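Local coordinates for protein enoyl-CoA hydratase/isomerase (Mycobacterium avium, PDB 3P5M) that probably acts on the acyl chain of coenzyme A thioesters as an enoyl-CoA hydratase or isomerase of the crotonase superfamily, at residues R52-T57 and K93-G98. Residues are numbered along the deposited sequence; the frame is centred on the assembly and turned at random.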
loop_
_atom_site.group_PDB
_atom_site.type_symbol
_atom_site.label_atom_id
_atom_site.label_comp_id
_atom_site.label_asym_id
_atom_site.label_seq_id
_atom_site.Cartn_x
_atom_site.Cartn_y
_atom_site.Cartn_z
ATOM N N ARG B 52 18.978 -5.824 31.347
ATOM C CA ARG B 52 17.978 -4.799 31.043
ATOM C C ARG B 52 17.090 -5.121 29.822
ATOM O O ARG B 52 16.155 -4.394 29.522
ATOM C CB ARG B 52 18.659 -3.451 30.875
ATOM C CG ARG B 52 18.890 -2.778 32.214
ATOM C CD ARG B 52 19.821 -1.657 32.066
ATOM N NE ARG B 52 19.154 -0.436 31.645
ATOM C CZ ARG B 52 19.815 0.645 31.244
ATOM N NH1 ARG B 52 21.150 0.627 31.228
ATOM N NH2 ARG B 52 19.161 1.728 30.854
ATOM N N ALA B 53 17.427 -6.166 29.086
ATOM C CA ALA B 53 16.638 -6.594 27.927
ATOM C C ALA B 53 17.005 -8.024 27.627
ATOM O O ALA B 53 18.110 -8.445 27.905
ATOM C CB ALA B 53 16.860 -5.696 26.703
ATOM N N VAL B 54 16.058 -8.772 27.071
ATOM C CA VAL B 54 16.289 -10.153 26.693
ATOM C C VAL B 54 16.178 -10.241 25.164
ATOM O O VAL B 54 15.251 -9.680 24.591
ATOM C CB VAL B 54 15.244 -11.068 27.371
ATOM C CG1 VAL B 54 15.359 -12.480 26.855
ATOM C CG2 VAL B 54 15.405 -11.025 28.923
ATOM N N LEU B 55 17.140 -10.921 24.523
ATOM C CA LEU B 55 17.090 -11.170 23.087
ATOM C C LEU B 55 16.838 -12.636 22.895
ATOM O O LEU B 55 17.540 -13.471 23.479
ATOM C CB LEU B 55 18.416 -10.799 22.404
ATOM C CG LEU B 55 18.601 -11.192 20.920
ATOM C CD1 LEU B 55 17.576 -10.549 19.973
ATOM C CD2 LEU B 55 20.002 -10.945 20.436
ATOM N N LEU B 56 15.839 -12.946 22.082
ATOM C CA LEU B 56 15.478 -14.304 21.729
ATOM C C LEU B 56 15.747 -14.573 20.255
ATOM O O LEU B 56 15.197 -13.909 19.394
ATOM C CB LEU B 56 13.984 -14.503 21.992
ATOM C CG LEU B 56 13.455 -15.913 22.106
ATOM C CD1 LEU B 56 14.284 -16.656 23.149
ATOM C CD2 LEU B 56 11.955 -15.887 22.505
ATOM N N THR B 57 16.595 -15.551 19.966
ATOM C CA THR B 57 16.919 -15.892 18.584
ATOM C C THR B 57 17.051 -17.406 18.445
ATOM O O THR B 57 17.020 -18.137 19.445
ATOM C CB THR B 57 18.286 -15.297 18.092
ATOM O OG1 THR B 57 19.361 -15.744 18.941
ATOM C CG2 THR B 57 18.256 -13.762 17.991
ATOM N N LYS B 93 10.673 -6.683 31.928
ATOM C CA LYS B 93 11.787 -6.219 31.114
ATOM C C LYS B 93 11.512 -6.530 29.658
ATOM O O LYS B 93 10.848 -7.537 29.344
ATOM C CB LYS B 93 13.075 -6.931 31.551
ATOM C CG LYS B 93 13.550 -6.525 32.944
ATOM C CD LYS B 93 14.788 -7.316 33.418
ATOM C CE LYS B 93 15.141 -6.960 34.885
ATOM N NZ LYS B 93 16.497 -7.465 35.295
ATOM N N PRO B 94 11.969 -5.661 28.759
ATOM C CA PRO B 94 11.673 -5.876 27.347
ATOM C C PRO B 94 12.330 -7.144 26.783
ATOM O O PRO B 94 13.479 -7.457 27.118
ATOM C CB PRO B 94 12.231 -4.615 26.661
ATOM C CG PRO B 94 13.206 -4.039 27.679
ATOM C CD PRO B 94 12.651 -4.372 29.001
ATOM N N VAL B 95 11.567 -7.881 25.973
ATOM C CA VAL B 95 12.019 -9.146 25.370
ATOM C C VAL B 95 11.892 -8.926 23.861
ATOM O O VAL B 95 10.793 -8.585 23.375
ATOM C CB VAL B 95 11.114 -10.342 25.790
ATOM C CG1 VAL B 95 11.603 -11.654 25.199
ATOM C CG2 VAL B 95 11.071 -10.485 27.332
ATOM N N ILE B 96 13.008 -9.091 23.145
ATOM C CA ILE B 96 13.030 -8.919 21.702
ATOM C C ILE B 96 13.279 -10.231 20.988
ATOM O O ILE B 96 14.251 -10.930 21.276
ATOM C CB ILE B 96 14.084 -7.841 21.286
ATOM C CG1 ILE B 96 13.665 -6.496 21.837
ATOM C CG2 ILE B 96 14.264 -7.744 19.765
ATOM C CD1 ILE B 96 14.732 -5.883 22.579
ATOM N N ALA B 97 12.384 -10.565 20.055
ATOM C CA ALA B 97 12.609 -11.686 19.155
ATOM C C ALA B 97 13.311 -11.206 17.867
ATOM O O ALA B 97 12.803 -10.353 17.169
ATOM C CB ALA B 97 11.271 -12.399 18.847
ATOM N N GLY B 98 14.500 -11.729 17.573
ATOM C CA GLY B 98 15.089 -11.503 16.266
ATOM C C GLY B 98 14.737 -12.745 15.484
ATOM O O GLY B 98 15.231 -13.823 15.771
#
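V54 O is gripped twice by the neighbouring strand: I96 N gives it a nearly straight hydrogen bond of 2.7 Å (174°), and V95 CA adds a CA-H...O contact at 3.4 Å. The two strands are parallel neighbours in a beta-alpha-beta crossover of the crotonase fold, linked through helix 74-90. V54 and L56 give both backbone groups to this partner, L56 N bonding I96 O at 2.7 Å and G98 N bonding L56 O at 2.9 Å, while L55 turns its own to L17 and I19 of strand 16-21. Beta-branched V54 and V95 suit extended backbone; each has CG1 anti to its backbone N (chi1 173° and -178°), and the two lie side by side, V54 CG1 4.2 Å from V95 CG1. L56 and A97 share this face, where both touch C114. On the other face, L55 and I96 meet L191 and V194 of helix 183-195, and L55 is long enough for CD1 to come back within 3.6 Å of I96 O. K93, in the loop leading into strand 95-98, extends its long chain so that NZ donates to V51 O and A45 O. P94, with no N-H to give, joins the ladder through its carbonyl, accepting V54 N at 2.9 Å. Glycine suits position 98, since a CB there would sit tight against T57 CG2, which lies 3.8 Å from G98 O.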